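Long-range contacts in putative diflavin flavoprotein A 5 (Nostoc sp. PCC 7120, PDB 4FEK), which probably transfers electrons from NADH to oxygen, reducing it to water, the chain here being the N-terminal metallo-beta-lactamase-like part of a longer diflavin flavoprotein: residues T107-L112 / N128-R133; L146-I151 / L160-V165; K5-Q10 / A23-R28; S62-Y67 / I93-A98. One frame throughout, in Å; residues are numbered along the deposited sequence.

Contact 1 of 4, residues T107-L112 / N128-R133; sequences TFVCSL and NILPMR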
loop_
_atom_site.group_PDB
_atom_site.type_symbol
_atom_site.label_atom_id
_atom_site.label_comp_id
_atom_site.label_asym_id
_atom_site.label_seq_id
_atom_site.Cartn_x
_atom_site.Cartn_y
_atom_site.Cartn_z
ATOM N N THR A 107 -15.020 -3.950 -7.929
ATOM C CA THR A 107 -14.404 -5.266 -7.942
ATOM C C THR A 107 -13.137 -5.196 -7.118
ATOM O O THR A 107 -12.325 -4.282 -7.272
ATOM C CB THR A 107 -14.090 -5.757 -9.367
ATOM O OG1 THR A 107 -15.322 -5.988 -10.050
ATOM C CG2 THR A 107 -13.295 -7.071 -9.323
ATOM N N PHE A 108 -13.019 -6.134 -6.193
ATOM C CA PHE A 108 -11.823 -6.272 -5.389
ATOM C C PHE A 108 -10.749 -7.001 -6.183
ATOM O O PHE A 108 -11.017 -8.018 -6.830
ATOM C CB PHE A 108 -12.150 -7.016 -4.094
ATOM C CG PHE A 108 -12.953 -6.203 -3.138
ATOM C CD1 PHE A 108 -14.331 -6.347 -3.067
ATOM C CD2 PHE A 108 -12.337 -5.247 -2.349
ATOM C CE1 PHE A 108 -15.075 -5.572 -2.200
ATOM C CE2 PHE A 108 -13.068 -4.470 -1.482
ATOM C CZ PHE A 108 -14.448 -4.632 -1.403
ATOM N N VAL A 109 -9.540 -6.454 -6.145
ATOM C CA VAL A 109 -8.397 -7.017 -6.857
ATOM C C VAL A 109 -7.357 -7.328 -5.778
ATOM O O VAL A 109 -6.951 -6.459 -5.006
ATOM C CB VAL A 109 -7.820 -6.031 -7.894
ATOM C CG1 VAL A 109 -6.593 -6.652 -8.604
ATOM C CG2 VAL A 109 -8.889 -5.650 -8.917
ATOM N N CYS A 110 -6.986 -8.588 -5.672
ATOM C CA CYS A 110 -6.103 -8.991 -4.591
ATOM C C CYS A 110 -5.272 -10.171 -5.029
ATOM O O CYS A 110 -5.523 -10.770 -6.069
ATOM C CB CYS A 110 -6.908 -9.376 -3.339
ATOM S SG CYS A 110 -8.124 -10.715 -3.614
ATOM N N SER A 111 -4.271 -10.492 -4.225
ATOM C CA SER A 111 -3.553 -11.723 -4.420
ATOM C C SER A 111 -4.476 -12.845 -3.947
ATOM O O SER A 111 -5.272 -12.682 -3.009
ATOM C CB SER A 111 -2.222 -11.725 -3.649
ATOM O OG SER A 111 -1.545 -12.959 -3.860
ATOM N N LEU A 112 -4.365 -13.977 -4.626
ATOM C CA LEU A 112 -5.193 -15.156 -4.386
ATOM C C LEU A 112 -5.451 -15.525 -2.906
ATOM O O LEU A 112 -6.592 -15.799 -2.542
ATOM C CB LEU A 112 -4.602 -16.339 -5.167
ATOM C CG LEU A 112 -5.463 -17.533 -5.570
ATOM C CD1 LEU A 112 -5.495 -18.550 -4.452
ATOM C CD2 LEU A 112 -6.864 -17.098 -5.926
ATOM N N ASN A 128 -17.646 -9.238 -5.815
ATOM C CA ASN A 128 -16.906 -9.327 -7.064
ATOM C C ASN A 128 -15.410 -9.278 -6.721
ATOM O O ASN A 128 -14.926 -8.276 -6.191
ATOM C CB ASN A 128 -17.275 -8.158 -7.962
ATOM C CG ASN A 128 -18.776 -8.032 -8.163
ATOM O OD1 ASN A 128 -19.476 -9.038 -8.285
ATOM N ND2 ASN A 128 -19.278 -6.797 -8.177
ATOM N N ILE A 129 -14.688 -10.365 -6.984
ATOM C CA ILE A 129 -13.253 -10.404 -6.695
ATOM C C ILE A 129 -12.440 -10.837 -7.916
ATOM O O ILE A 129 -12.776 -11.812 -8.592
ATOM C CB ILE A 129 -12.942 -11.340 -5.507
ATOM C CG1 ILE A 129 -13.773 -10.947 -4.292
ATOM C CG2 ILE A 129 -11.453 -11.320 -5.161
ATOM C CD1 ILE A 129 -13.613 -11.869 -3.161
ATOM N N LEU A 130 -11.372 -10.098 -8.190
ATOM C CA LEU A 130 -10.457 -10.431 -9.268
ATOM C C LEU A 130 -9.092 -10.824 -8.676
ATOM O O LEU A 130 -8.258 -9.968 -8.375
ATOM C CB LEU A 130 -10.316 -9.233 -10.190
ATOM C CG LEU A 130 -9.445 -9.361 -11.430
ATOM C CD1 LEU A 130 -9.694 -10.687 -12.134
ATOM C CD2 LEU A 130 -9.743 -8.192 -12.350
ATOM N N PRO A 131 -8.868 -12.119 -8.468
ATOM C CA PRO A 131 -7.544 -12.455 -7.918
ATOM C C PRO A 131 -6.425 -12.325 -8.963
ATOM O O PRO A 131 -6.639 -12.593 -10.140
ATOM C CB PRO A 131 -7.712 -13.893 -7.426
ATOM C CG PRO A 131 -8.902 -14.427 -8.170
ATOM C CD PRO A 131 -9.793 -13.269 -8.489
HETATM N N MSE A 132 -5.254 -11.862 -8.544
HETATM C CA MSE A 132 -4.158 -11.683 -9.490
HETATM C C MSE A 132 -3.009 -12.630 -9.139
HETATM O O MSE A 132 -2.455 -12.583 -8.040
HETATM C CB MSE A 132 -3.681 -10.222 -9.539
HETATM C CG MSE A 132 -4.738 -9.225 -10.028
HETATM SE SE MSE A 132 -5.313 -9.471 -11.889
HETATM C CE MSE A 132 -6.195 -7.756 -12.172
ATOM N N ARG A 133 -2.673 -13.506 -10.072
ATOM C CA ARG A 133 -1.667 -14.544 -9.817
ATOM C C ARG A 133 -0.281 -14.137 -10.361
ATOM O O ARG A 133 0.713 -14.816 -10.122
ATOM C CB ARG A 133 -2.139 -15.889 -10.400
ATOM C CG ARG A 133 -3.220 -16.603 -9.563
ATOM C CD ARG A 133 -4.077 -17.622 -10.358
ATOM N NE ARG A 133 -5.192 -16.936 -11.006
ATOM C CZ ARG A 133 -6.476 -17.089 -10.695
ATOM N NH1 ARG A 133 -6.857 -17.951 -9.759
ATOM N NH2 ARG A 133 -7.390 -16.391 -11.351
HETATM O O HOH W 1 -2.081 -14.200 -6.270
#
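Asn-128 opens the pairing with its carbonyl: O takes the N-H of Phe-108 at 2.9 Å, in the carbonyl plane, while its CB packs against OG1 of Thr-107. Ile-129 follows on the face of Phe-108 and Cys-110. Its CG2, anti to the backbone N, meets SG of Cys-110 at 3.7 Å, and Ala-115 and Leu-118 of helix 112-121 close over the side chain. Leu-130 turns to the other face. Its N-H runs nearly along the C=O axis of Phe-108, N to O 2.5 Å, and its O accepts a longer bond, 3.3 Å, from N of Cys-110, which sits above the carbonyl plane. Pro-131 lies on the Cys-110 face, and its CB packs on CD2 of Leu-112. Met-132, a selenomethionine, bonds through N to O of Cys-110 at 2.7 Å. Its CG, anti to the carbonyl carbon (chi1 -63°), presses tightly on CG1 of Val-109, 3.5 Å away; the bend at chi2 brings CE near the same methyl. One water links Met-132 O to Leu-112 N and Ser-111 OG. Parallel strands 107-111 and 129-132, joined through helix 112-121, make a beta-alpha-beta crossover at a sheet edge in the metallo-beta-lactamase fold.

Contact 2 of 4, residues L146-I151 / L160-V165; sequences LKFLPI and LCTYDV
Phe-148 stands beside Thr-162 as its non-hydrogen-bonded partner, both side chains leaving the same face of the hairpin. At the root of Phe-148, CB lies 4.1 Å from CD1 of Leu-160. With CG anti to the carbonyl carbon (chi1 -66°), CD2 reaches CD2 of Leu-160 at 3.8 Å. Thr-162 OG1, placed obliquely to the ring, is 3.6 Å from both CD2 and CE2, and CE2 also meets CG2 of Thr-162. The ring tip, CZ, still brushes that methyl, 4.0 Å away. CG of Leu-146 reaches the same methyl at 3.6 Å, about a right angle away from the ring. Ile-84 of strand 80-84, in the other sheet, packs on all three. On the reverse face Lys-147 crosses Val-165, CE to CG1 3.7 Å. Lys-147 and Tyr-163 exchange two backbone bonds, each N to O 2.8 Å, as do Leu-149 and Cys-161; neighbouring strands take other backbone groups. The Phe-148 face is thus mainly apolar around Phe-148, Leu-146 and Leu-160, with the buried carboxylate of Asp-164 met by His-144.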
loop_
_atom_site.group_PDB
_atom_site.type_symbol
_atom_site.label_atom_id
_atom_site.label_comp_id
_atom_site.label_asym_id
_atom_site.label_seq_id
_atom_site.Cartn_x
_atom_site.Cartn_y
_atom_site.Cartn_z
ATOM N N LEU A 146 -1.794 -2.138 -15.466
ATOM C CA LEU A 146 -1.263 -2.551 -14.172
ATOM C C LEU A 146 -0.664 -3.944 -14.244
ATOM O O LEU A 146 -1.333 -4.880 -14.676
ATOM C CB LEU A 146 -2.389 -2.566 -13.141
ATOM C CG LEU A 146 -2.607 -1.285 -12.339
ATOM C CD1 LEU A 146 -2.214 -0.075 -13.120
ATOM C CD2 LEU A 146 -4.042 -1.196 -11.833
ATOM N N LYS A 147 0.592 -4.078 -13.818
ATOM C CA LYS A 147 1.229 -5.385 -13.670
ATOM C C LYS A 147 1.180 -5.761 -12.192
ATOM O O LYS A 147 1.306 -4.890 -11.337
ATOM C CB LYS A 147 2.677 -5.328 -14.147
ATOM C CG LYS A 147 2.808 -4.889 -15.612
ATOM C CD LYS A 147 4.200 -5.175 -16.164
ATOM C CE LYS A 147 4.217 -5.104 -17.692
ATOM N NZ LYS A 147 5.586 -5.347 -18.238
ATOM N N PHE A 148 0.965 -7.040 -11.899
ATOM C CA PHE A 148 0.844 -7.509 -10.516
ATOM C C PHE A 148 1.939 -8.490 -10.115
ATOM O O PHE A 148 2.214 -9.469 -10.829
ATOM C CB PHE A 148 -0.545 -8.109 -10.283
ATOM C CG PHE A 148 -1.648 -7.096 -10.392
ATOM C CD1 PHE A 148 -2.276 -6.863 -11.611
ATOM C CD2 PHE A 148 -2.023 -6.339 -9.296
ATOM C CE1 PHE A 148 -3.279 -5.902 -11.727
ATOM C CE2 PHE A 148 -3.037 -5.382 -9.409
ATOM C CZ PHE A 148 -3.658 -5.172 -10.623
ATOM N N LEU A 149 2.564 -8.220 -8.971
ATOM C CA LEU A 149 3.666 -9.035 -8.490
ATOM C C LEU A 149 3.350 -9.524 -7.080
ATOM O O LEU A 149 3.595 -8.824 -6.098
ATOM C CB LEU A 149 4.981 -8.249 -8.495
ATOM C CG LEU A 149 5.491 -7.653 -9.819
ATOM C CD1 LEU A 149 4.777 -6.349 -10.211
ATOM C CD2 LEU A 149 6.986 -7.423 -9.747
ATOM N N PRO A 150 2.787 -10.736 -6.982
ATOM C CA PRO A 150 2.491 -11.263 -5.650
ATOM C C PRO A 150 3.806 -11.476 -4.932
ATOM O O PRO A 150 4.760 -12.031 -5.509
ATOM C CB PRO A 150 1.806 -12.613 -5.944
ATOM C CG PRO A 150 1.287 -12.465 -7.351
ATOM C CD PRO A 150 2.340 -11.649 -8.049
ATOM N N ILE A 151 3.854 -11.017 -3.691
ATOM C CA ILE A 151 5.019 -11.249 -2.835
ATOM C C ILE A 151 4.566 -11.932 -1.548
ATOM O O ILE A 151 4.665 -11.369 -0.460
ATOM C CB ILE A 151 5.812 -9.935 -2.572
ATOM C CG1 ILE A 151 4.881 -8.813 -2.104
ATOM C CG2 ILE A 151 6.571 -9.504 -3.852
ATOM C CD1 ILE A 151 5.629 -7.658 -1.452
ATOM N N LEU A 160 1.073 -8.037 -2.070
ATOM C CA LEU A 160 1.009 -7.796 -3.505
ATOM C C LEU A 160 1.575 -6.422 -3.798
ATOM O O LEU A 160 1.205 -5.455 -3.126
ATOM C CB LEU A 160 -0.469 -7.795 -3.958
ATOM C CG LEU A 160 -0.790 -7.551 -5.434
ATOM C CD1 LEU A 160 -0.337 -8.762 -6.254
ATOM C CD2 LEU A 160 -2.299 -7.333 -5.624
ATOM N N CYS A 161 2.472 -6.338 -4.774
ATOM C CA CYS A 161 2.897 -5.063 -5.350
ATOM C C CYS A 161 2.202 -4.878 -6.693
ATOM O O CYS A 161 1.935 -5.855 -7.391
ATOM C CB CYS A 161 4.420 -5.042 -5.575
ATOM S SG CYS A 161 5.377 -4.917 -4.046
ATOM N N THR A 162 1.913 -3.628 -7.044
ATOM C CA THR A 162 1.252 -3.305 -8.297
ATOM C C THR A 162 2.072 -2.254 -9.002
ATOM O O THR A 162 2.521 -1.310 -8.372
ATOM C CB THR A 162 -0.136 -2.703 -8.058
ATOM O OG1 THR A 162 -0.890 -3.573 -7.218
ATOM C CG2 THR A 162 -0.871 -2.515 -9.410
ATOM N N TYR A 163 2.276 -2.428 -10.305
ATOM C CA TYR A 163 3.114 -1.516 -11.070
ATOM C C TYR A 163 2.315 -0.909 -12.229
ATOM O O TYR A 163 1.727 -1.628 -13.022
ATOM C CB TYR A 163 4.337 -2.271 -11.593
ATOM C CG TYR A 163 5.276 -1.475 -12.476
ATOM C CD1 TYR A 163 6.139 -0.531 -11.936
ATOM C CD2 TYR A 163 5.321 -1.694 -13.849
ATOM C CE1 TYR A 163 7.023 0.182 -12.746
ATOM C CE2 TYR A 163 6.201 -0.981 -14.674
ATOM C CZ TYR A 163 7.044 -0.046 -14.109
ATOM O OH TYR A 163 7.916 0.657 -14.908
ATOM N N ASP A 164 2.287 0.415 -12.302
ATOM C CA ASP A 164 1.573 1.093 -13.379
ATOM C C ASP A 164 2.602 1.416 -14.443
ATOM O O ASP A 164 3.476 2.233 -14.233
ATOM C CB ASP A 164 0.891 2.357 -12.859
ATOM C CG ASP A 164 0.118 3.116 -13.955
ATOM O OD1 ASP A 164 0.357 2.883 -15.157
ATOM O OD2 ASP A 164 -0.731 3.966 -13.594
ATOM N N VAL A 165 2.507 0.739 -15.574
ATOM C CA VAL A 165 3.516 0.903 -16.627
ATOM C C VAL A 165 3.553 2.346 -17.157
ATOM O O VAL A 165 4.614 2.842 -17.523
ATOM C CB VAL A 165 3.329 -0.109 -17.775
ATOM C CG1 VAL A 165 3.411 -1.533 -17.240
ATOM C CG2 VAL A 165 2.008 0.110 -18.467
#

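Contact 3 of 4, residues K5-Q10 / A23-R28; sequences KPRDVQ and ARSWSR
OD2 of Asp-8 is held by two donors: NH2 of Arg-24, at 2.8 Å, and a water that also bonds to Pro-6 O and Trp-26 NE1. Its twin OD1 takes NE of Arg-24 at 2.8 Å, so the arginine grips the carboxylate side-on, each oxygen using its syn lone pair. The two planes lie 13° apart; Asp-8 CG stands in the crowded position between N and carbonyl carbon (chi1 64°), which turns the carboxylate toward the arginine. Gln-10 CD lies over one face of the guanidinium and Trp-26 CZ2 over the opposite one, both toward the rim. NH1 bonds to Asp-183 and Gly-182 O; the two carboxylates probably balance the buried charge and fix its orientation. Arg-24 N bonds nearly along the C=O axis to Asp-8 O, 2.8 Å. Lys-5, though poorly ordered, stretches over the indole of Trp-26: CB sits 3.4 Å from CD1, CD makes a CH-pi contact with the five-membered ring, and NZ a cation-pi contact 3.9 Å from the six-membered ring's centroid. Arg-7 NE adds a weak bond to Ser-25 OG. This is the open end of an antiparallel beta hairpin, strands 8-15 and 18-25, at the seven-stranded sheet's edge.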
loop_
_atom_site.group_PDB
_atom_site.type_symbol
_atom_site.label_atom_id
_atom_site.label_comp_id
_atom_site.label_asym_id
_atom_site.label_seq_id
_atom_site.Cartn_x
_atom_site.Cartn_y
_atom_site.Cartn_z
ATOM N N LYS A 5 -2.320 18.020 17.024
ATOM C CA LYS A 5 -3.114 18.287 15.831
ATOM C C LYS A 5 -4.122 17.156 15.613
ATOM O O LYS A 5 -3.915 16.041 16.090
ATOM C CB LYS A 5 -2.208 18.426 14.604
ATOM C CG LYS A 5 -0.961 19.278 14.810
ATOM C CD LYS A 5 -0.198 19.438 13.498
ATOM C CE LYS A 5 1.164 20.082 13.696
ATOM N NZ LYS A 5 1.887 20.250 12.400
ATOM N N PRO A 6 -5.226 17.443 14.902
ATOM C CA PRO A 6 -6.197 16.388 14.597
ATOM C C PRO A 6 -5.752 15.554 13.395
ATOM O O PRO A 6 -4.887 15.986 12.638
ATOM C CB PRO A 6 -7.443 17.182 14.215
ATOM C CG PRO A 6 -6.885 18.410 13.578
ATOM C CD PRO A 6 -5.689 18.761 14.427
ATOM N N ARG A 7 -6.355 14.385 13.220
ATOM C CA ARG A 7 -6.112 13.561 12.039
ATOM C C ARG A 7 -6.735 14.241 10.827
ATOM O O ARG A 7 -7.818 14.813 10.918
ATOM C CB ARG A 7 -6.721 12.174 12.233
ATOM C CG ARG A 7 -6.130 11.435 13.414
ATOM C CD ARG A 7 -6.630 10.001 13.533
ATOM N NE ARG A 7 -5.931 9.341 14.629
ATOM C CZ ARG A 7 -6.263 8.164 15.141
ATOM N NH1 ARG A 7 -7.299 7.492 14.659
ATOM N NH2 ARG A 7 -5.550 7.661 16.141
ATOM N N ASP A 8 -6.049 14.202 9.695
ATOM C CA ASP A 8 -6.601 14.793 8.465
ATOM C C ASP A 8 -6.196 13.945 7.258
ATOM O O ASP A 8 -5.455 12.968 7.397
ATOM C CB ASP A 8 -6.142 16.250 8.289
ATOM C CG ASP A 8 -4.625 16.389 8.110
ATOM O OD1 ASP A 8 -3.963 15.452 7.617
ATOM O OD2 ASP A 8 -4.083 17.461 8.452
ATOM N N VAL A 9 -6.649 14.328 6.074
ATOM C CA VAL A 9 -6.218 13.636 4.871
ATOM C C VAL A 9 -5.582 14.636 3.924
ATOM O O VAL A 9 -6.139 15.689 3.639
ATOM C CB VAL A 9 -7.396 12.890 4.179
ATOM C CG1 VAL A 9 -6.917 12.216 2.896
ATOM C CG2 VAL A 9 -7.986 11.875 5.128
ATOM N N GLN A 10 -4.394 14.304 3.447
ATOM C CA GLN A 10 -3.658 15.165 2.549
ATOM C C GLN A 10 -3.783 14.576 1.137
ATOM O O GLN A 10 -3.407 13.419 0.903
ATOM C CB GLN A 10 -2.211 15.209 3.068
ATOM C CG GLN A 10 -1.237 16.107 2.380
ATOM C CD GLN A 10 0.125 16.025 3.057
ATOM O OE1 GLN A 10 0.570 14.940 3.448
ATOM N NE2 GLN A 10 0.782 17.159 3.215
ATOM N N ALA A 23 -3.761 9.691 4.846
ATOM C CA ALA A 23 -4.494 9.866 6.086
ATOM C C ALA A 23 -3.436 9.991 7.152
ATOM O O ALA A 23 -2.602 9.092 7.304
ATOM C CB ALA A 23 -5.346 8.660 6.350
ATOM N N ARG A 24 -3.461 11.094 7.887
ATOM C CA ARG A 24 -2.362 11.421 8.791
ATOM C C ARG A 24 -2.777 11.360 10.244
ATOM O O ARG A 24 -3.896 11.761 10.605
ATOM C CB ARG A 24 -1.788 12.810 8.465
ATOM C CG ARG A 24 -1.289 12.944 7.041
ATOM C CD ARG A 24 -0.450 14.184 6.870
ATOM N NE ARG A 24 -1.209 15.400 7.143
ATOM C CZ ARG A 24 -0.668 16.608 7.270
ATOM N NH1 ARG A 24 0.641 16.775 7.137
ATOM N NH2 ARG A 24 -1.443 17.651 7.540
ATOM N N SER A 25 -1.868 10.849 11.080
ATOM C CA SER A 25 -2.046 10.903 12.523
ATOM C C SER A 25 -0.749 11.317 13.235
ATOM O O SER A 25 0.310 10.718 13.032
ATOM C CB SER A 25 -2.548 9.573 13.078
ATOM O OG SER A 25 -2.782 9.677 14.486
ATOM N N TRP A 26 -0.831 12.349 14.062
ATOM C CA TRP A 26 0.371 12.823 14.761
ATOM C C TRP A 26 0.751 11.969 15.978
ATOM O O TRP A 26 1.830 12.140 16.560
ATOM C CB TRP A 26 0.225 14.307 15.117
ATOM C CG TRP A 26 0.030 15.137 13.874
ATOM C CD1 TRP A 26 -1.158 15.458 13.270
ATOM C CD2 TRP A 26 1.058 15.705 13.059
ATOM N NE1 TRP A 26 -0.928 16.199 12.134
ATOM C CE2 TRP A 26 0.424 16.370 11.986
ATOM C CE3 TRP A 26 2.454 15.718 13.132
ATOM C CZ2 TRP A 26 1.139 17.047 10.999
ATOM C CZ3 TRP A 26 3.164 16.394 12.153
ATOM C CH2 TRP A 26 2.505 17.054 11.103
ATOM N N SER A 27 -0.125 11.038 16.341
ATOM C CA SER A 27 0.117 10.128 17.463
ATOM C C SER A 27 -0.046 8.688 16.994
ATOM O O SER A 27 -0.584 8.441 15.904
ATOM C CB SER A 27 -0.858 10.429 18.604
ATOM O OG SER A 27 -2.194 10.373 18.130
ATOM N N ARG A 28 0.436 7.744 17.805
ATOM C CA ARG A 28 0.411 6.324 17.446
ATOM C C ARG A 28 -1.020 5.875 17.136
ATOM O O ARG A 28 -1.981 6.396 17.709
ATOM C CB ARG A 28 0.992 5.474 18.576
ATOM C CG ARG A 28 0.123 5.364 19.786
ATOM C CD ARG A 28 0.781 6.070 20.952
ATOM N NE ARG A 28 -0.051 7.159 21.386
ATOM C CZ ARG A 28 0.344 8.150 22.172
ATOM N NH1 ARG A 28 1.592 8.206 22.628
ATOM N NH2 ARG A 28 -0.529 9.091 22.492
HETATM O O HOH W 2 -3.285 13.289 15.146
HETATM O O HOH W 3 -3.405 17.865 10.768
#

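Contact 4 of 4, residues S62-Y67 / I93-A98; sequences SFMKIY and IPTFKA
Met-64, a selenomethionine, puts CG anti to the backbone N (chi1 172°) and keeps chi2 extended at -178°, so the chain runs straight out from helix 62-67 toward its neighbour and SE arrives at the first turn of helix 93-98, 3.5 Å from the carbonyl O of Pro-94. Beyond SE the chain bends at chi3 (61°), folding the terminal methyl back. The proline ring carbon CB and the methyl CB of Ala-98, one turn further on, each lie 4.2 Å from SE, which rests against both. Lower on the same side chain, CB of Met-64 packs on OG1 of Thr-95 at 3.7 Å, the two side chains sliding past each other in opposite directions. That hydroxyl is hydrogen-bonded to the carbonyl of Pro-59, in the loop ahead of helix 61-74. Thr-95 holds CG2 anti to its own backbone N, and this methyl meets CD2 of Tyr-67 at 4.2 Å, the two side chains crossing at about a right angle. The helix axes run 9.2 Å apart and 28° from parallel. With no hydrogen bond between them, the two segments are held by van der Waals packing, in which SE and CB of Met-64 also lie against oxygens; Thr-95 links its helix to the lead-in of the partner helix, and Tyr-67 OH is hydrogen-bonded to Ser-45 on strand 41-49.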
loop_
_atom_site.group_PDB
_atom_site.type_symbol
_atom_site.label_atom_id
_atom_site.label_comp_id
_atom_site.label_asym_id
_atom_site.label_seq_id
_atom_site.Cartn_x
_atom_site.Cartn_y
_atom_site.Cartn_z
ATOM N N SER A 62 -9.757 3.184 11.758
ATOM C CA SER A 62 -9.411 4.377 12.520
ATOM C C SER A 62 -9.425 5.642 11.655
ATOM O O SER A 62 -9.724 6.746 12.136
ATOM C CB SER A 62 -8.043 4.187 13.182
ATOM O OG SER A 62 -7.645 5.366 13.857
ATOM N N PHE A 63 -9.120 5.467 10.373
ATOM C CA PHE A 63 -9.078 6.565 9.402
ATOM C C PHE A 63 -10.296 6.551 8.461
ATOM O O PHE A 63 -10.405 7.393 7.567
ATOM C CB PHE A 63 -7.841 6.418 8.528
ATOM C CG PHE A 63 -6.565 6.870 9.175
ATOM C CD1 PHE A 63 -6.467 8.125 9.762
ATOM C CD2 PHE A 63 -5.437 6.056 9.140
ATOM C CE1 PHE A 63 -5.272 8.556 10.318
ATOM C CE2 PHE A 63 -4.239 6.482 9.712
ATOM C CZ PHE A 63 -4.169 7.740 10.296
HETATM N N MSE A 64 -11.196 5.594 8.656
HETATM C CA MSE A 64 -12.266 5.334 7.694
HETATM C C MSE A 64 -13.099 6.555 7.347
HETATM O O MSE A 64 -13.296 6.858 6.165
HETATM C CB MSE A 64 -13.205 4.252 8.213
HETATM C CG MSE A 64 -14.449 4.064 7.364
HETATM SE SE MSE A 64 -15.629 2.693 8.125
HETATM C CE MSE A 64 -16.017 3.530 9.854
ATOM N N LYS A 65 -13.590 7.240 8.375
ATOM C CA LYS A 65 -14.486 8.373 8.164
ATOM C C LYS A 65 -13.833 9.507 7.389
ATOM O O LYS A 65 -14.386 9.968 6.394
ATOM C CB LYS A 65 -15.056 8.904 9.480
ATOM C CG LYS A 65 -16.042 10.054 9.265
ATOM C CD LYS A 65 -16.520 10.662 10.587
ATOM C CE LYS A 65 -17.597 11.719 10.373
ATOM N NZ LYS A 65 -18.910 11.147 9.947
ATOM N N ILE A 66 -12.651 9.954 7.818
ATOM C CA ILE A 66 -12.012 11.061 7.099
ATOM C C ILE A 66 -11.520 10.636 5.717
ATOM O O ILE A 66 -11.498 11.440 4.784
ATOM C CB ILE A 66 -10.868 11.737 7.902
ATOM C CG1 ILE A 66 -9.775 10.733 8.255
ATOM C CG2 ILE A 66 -11.411 12.394 9.164
ATOM C CD1 ILE A 66 -8.582 11.371 8.947
ATOM N N TYR A 67 -11.141 9.364 5.589
ATOM C CA TYR A 67 -10.783 8.823 4.301
ATOM C C TYR A 67 -11.940 8.918 3.295
ATOM O O TYR A 67 -11.777 9.441 2.200
ATOM C CB TYR A 67 -10.368 7.369 4.447
ATOM C CG TYR A 67 -10.111 6.732 3.113
ATOM C CD1 TYR A 67 -9.060 7.158 2.310
ATOM C CD2 TYR A 67 -10.938 5.716 2.642
ATOM C CE1 TYR A 67 -8.820 6.574 1.077
ATOM C CE2 TYR A 67 -10.717 5.132 1.411
ATOM C CZ TYR A 67 -9.653 5.559 0.637
ATOM O OH TYR A 67 -9.439 4.953 -0.580
ATOM N N ILE A 93 -11.733 -4.301 7.251
ATOM C CA ILE A 93 -13.071 -4.751 6.856
ATOM C C ILE A 93 -14.140 -3.647 6.952
ATOM O O ILE A 93 -14.922 -3.477 6.014
ATOM C CB ILE A 93 -13.520 -6.020 7.610
ATOM C CG1 ILE A 93 -12.589 -7.186 7.285
ATOM C CG2 ILE A 93 -14.979 -6.362 7.270
ATOM C CD1 ILE A 93 -12.488 -7.462 5.811
ATOM N N PRO A 94 -14.181 -2.894 8.076
ATOM C CA PRO A 94 -15.198 -1.830 8.126
ATOM C C PRO A 94 -15.067 -0.804 6.992
ATOM O O PRO A 94 -16.074 -0.333 6.463
ATOM C CB PRO A 94 -14.953 -1.173 9.489
ATOM C CG PRO A 94 -14.367 -2.297 10.332
ATOM C CD PRO A 94 -13.516 -3.090 9.385
ATOM N N THR A 95 -13.846 -0.476 6.596
ATOM C CA THR A 95 -13.655 0.423 5.460
ATOM C C THR A 95 -14.147 -0.198 4.140
ATOM O O THR A 95 -14.759 0.487 3.320
ATOM C CB THR A 95 -12.169 0.877 5.324
ATOM O OG1 THR A 95 -11.675 1.276 6.610
ATOM C CG2 THR A 95 -12.051 2.053 4.349
ATOM N N PHE A 96 -13.866 -1.489 3.937
ATOM C CA PHE A 96 -14.353 -2.195 2.750
ATOM C C PHE A 96 -15.882 -2.210 2.755
ATOM O O PHE A 96 -16.513 -2.065 1.708
ATOM C CB PHE A 96 -13.869 -3.647 2.722
ATOM C CG PHE A 96 -12.378 -3.794 2.613
ATOM C CD1 PHE A 96 -11.587 -2.731 2.214
ATOM C CD2 PHE A 96 -11.772 -5.008 2.905
ATOM C CE1 PHE A 96 -10.206 -2.873 2.110
ATOM C CE2 PHE A 96 -10.394 -5.150 2.813
ATOM C CZ PHE A 96 -9.618 -4.085 2.411
ATOM N N LYS A 97 -16.456 -2.420 3.935
ATOM C CA LYS A 97 -17.912 -2.502 4.093
ATOM C C LYS A 97 -18.588 -1.186 3.716
ATOM O O LYS A 97 -19.620 -1.180 3.049
ATOM C CB LYS A 97 -18.280 -2.916 5.520
ATOM C CG LYS A 97 -19.790 -3.099 5.754
ATOM C CD LYS A 97 -20.075 -3.604 7.172
ATOM C CE LYS A 97 -21.577 -3.656 7.453
ATOM N NZ LYS A 97 -22.226 -2.311 7.345
ATOM N N ALA A 98 -18.000 -0.065 4.130
ATOM C CA ALA A 98 -18.528 1.253 3.770
ATOM C C ALA A 98 -18.404 1.533 2.274
ATOM O O ALA A 98 -19.337 2.052 1.648
ATOM C CB ALA A 98 -17.842 2.341 4.570
#

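Overall arrangement
Along the chain the contacts come in the order 3, 4, 1, 2, with contact 3 closing before contact 4 opens. Contacts 3 and 1 lie near opposite edges of the seven-stranded sheet, their centres 30 Å apart. Contact 4 touches both from the helical layer: Phe-63 packs on Ala-23 of contact 3, and Phe-96 meets Phe-108 of contact 1. On the sheet's other face, contact 2 belongs to the five-stranded sheet; Phe-148 reaches Met-132 and Val-109, and the centres of contacts 1 and 2 are 12 Å apart. Helices, sheet and second sheet are thus stacked in layers, consistent with the metallo-beta-lactamase domain that in flavodiiron proteins houses the two irons.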